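Local coordinates for surface-associated protein CshB (Streptococcus gordonii, PDB 6YZG) that acts as a cell-wall-anchored adhesin, probably binding host fibronectin, and is represented here by its non-repetitive domain 2, at the interface of chains A and B. Residues are numbered along the deposited sequence; one frame, centred on the assembly and turned at random. Chains: chain A/B, Surface-associated protein CshB.

The interface of chains A and B. Residues chain A 111-113, 145-146; chain B 256-259.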
loop_
_atom_site.group_PDB
_atom_site.type_symbol
_atom_site.label_atom_id
_atom_site.label_comp_id
_atom_site.label_asym_id
_atom_site.label_seq_id
_atom_site.Cartn_x
_atom_site.Cartn_y
_atom_site.Cartn_z
ATOM N N GLN A 111 -6.274 -17.652 -4.947
ATOM C CA GLN A 111 -6.207 -17.206 -3.547
ATOM C C GLN A 111 -7.143 -18.022 -2.675
ATOM O O GLN A 111 -8.349 -18.190 -3.026
ATOM C CB GLN A 111 -6.574 -15.732 -3.461
ATOM C CG GLN A 111 -5.511 -14.831 -3.983
ATOM C CD GLN A 111 -5.856 -13.379 -3.846
ATOM O OE1 GLN A 111 -6.947 -13.029 -3.393
ATOM N NE2 GLN A 111 -4.923 -12.577 -4.288
ATOM N N LEU A 112 -6.704 -18.398 -1.487
ATOM C CA LEU A 112 -7.557 -18.925 -0.427
ATOM C C LEU A 112 -7.781 -17.822 0.603
ATOM O O LEU A 112 -6.825 -17.189 1.008
ATOM C CB LEU A 112 -6.875 -20.134 0.188
ATOM C CG LEU A 112 -7.764 -21.043 1.022
ATOM C CD1 LEU A 112 -8.705 -21.833 0.100
ATOM C CD2 LEU A 112 -6.925 -21.968 1.886
ATOM N N VAL A 113 -9.038 -17.540 0.911
ATOM C CA VAL A 113 -9.347 -16.345 1.725
ATOM C C VAL A 113 -10.260 -16.686 2.904
ATOM O O VAL A 113 -10.805 -17.716 2.961
ATOM C CB VAL A 113 -10.012 -15.270 0.839
ATOM C CG1 VAL A 113 -9.077 -14.714 -0.226
ATOM C CG2 VAL A 113 -11.298 -15.782 0.206
ATOM N N GLY A 145 -1.088 -13.215 -1.311
ATOM C CA GLY A 145 -1.536 -12.540 -2.551
ATOM C C GLY A 145 -1.902 -11.086 -2.314
ATOM O O GLY A 145 -2.104 -10.369 -3.330
ATOM N N GLU A 146 -2.081 -10.660 -1.070
ATOM C CA GLU A 146 -2.507 -9.269 -0.786
ATOM C C GLU A 146 -1.357 -8.431 -0.255
ATOM O O GLU A 146 -0.431 -8.938 0.317
ATOM C CB GLU A 146 -3.633 -9.236 0.241
ATOM C CG GLU A 146 -4.911 -9.879 -0.229
ATOM C CD GLU A 146 -5.706 -8.925 -1.104
ATOM O OE1 GLU A 146 -5.338 -7.759 -1.187
ATOM O OE2 GLU A 146 -6.661 -9.361 -1.686
ATOM N N GLN B 256 -5.956 -10.839 4.128
ATOM C CA GLN B 256 -4.781 -11.341 3.414
ATOM C C GLN B 256 -5.235 -12.558 2.638
ATOM O O GLN B 256 -6.361 -12.985 2.803
ATOM C CB GLN B 256 -3.636 -11.675 4.376
ATOM C CG GLN B 256 -3.287 -10.570 5.345
ATOM C CD GLN B 256 -2.995 -9.250 4.673
ATOM O OE1 GLN B 256 -2.167 -9.117 3.723
ATOM N NE2 GLN B 256 -3.653 -8.209 5.143
ATOM N N ALA B 257 -4.378 -13.165 1.864
ATOM C CA ALA B 257 -4.816 -14.303 1.042
ATOM C C ALA B 257 -3.686 -15.282 0.808
ATOM O O ALA B 257 -2.587 -14.858 0.513
ATOM C CB ALA B 257 -5.294 -13.730 -0.283
ATOM N N MET B 258 -3.938 -16.571 0.923
ATOM C CA MET B 258 -2.902 -17.590 0.685
ATOM C C MET B 258 -2.824 -17.915 -0.796
ATOM O O MET B 258 -3.844 -18.232 -1.417
ATOM C CB MET B 258 -3.234 -18.858 1.450
ATOM C CG MET B 258 -2.102 -19.844 1.493
ATOM S SD MET B 258 -2.610 -21.457 2.116
ATOM C CE MET B 258 -3.366 -22.089 0.636
ATOM N N MET B 259 -1.614 -17.944 -1.297
ATOM C CA MET B 259 -1.299 -18.561 -2.586
ATOM C C MET B 259 -0.384 -19.750 -2.306
ATOM O O MET B 259 0.583 -19.632 -1.487
ATOM C CB MET B 259 -0.510 -17.620 -3.480
ATOM C CG MET B 259 -1.327 -16.382 -3.792
ATOM S SD MET B 259 -0.511 -15.194 -4.844
ATOM C CE MET B 259 -0.287 -16.166 -6.339
#
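A:Leu112 and B:Met258 meet through matching first torsions: in each, CG is turned away from the backbone N (chi1 -163° in A:Leu112, -168° in B:Met258), and the two side chains run alongside each other in the same direction. B:Met258 is extended as far as SD and then bends at chi3 (79°), which brings its terminal methyl CE to 3.8 Å from the A:Leu112 methyl CD2. Beneath this apolar pair the backbones form an antiparallel beta bridge. The amide N of A:Leu112 donates to the carbonyl O of B:Met258 at 2.9 Å, and the return bond, from B:Met258 N to A:Leu112 O, measures 3.0 Å. This pair of bonds ties a loop residue of chain A to the first residue of strand 258-263 of chain B.

B:Ala257, just before the strand, turns its methyl to the side opposite the B:Met258 side chain, among side chains of chain A. There the methyl sits over the flat face of the A:Gln111 side-chain amide, with B:Ala257 CB 3.6 Å from A:Gln111 CD. A:Val113 CG1 and A:Glu146 CG each approach the same CB to 3.9 Å, giving it neighbours from separate parts of chain A. The carbonyl O of B:Ala257 accepts the amide N of A:Gly145 at 2.9 Å. Close by, the thioether SD of B:Met259 rests 3.7 Å from A:Gly145 CA, packing against a backbone that carries no side chain.

The hydrogen bonds here run between backbone groups, so this part of the recognition probably depends more on main-chain shape than on side-chain identity. The structure alone does not establish that CshB pairs this way on the cell surface. In the crystal the patch recurs with the chains exchanged; it joins the start of strand 258-263 and the residues just before it to segments 111-113 and 145-146 of the other copy, helping to hold the two-fold pair together.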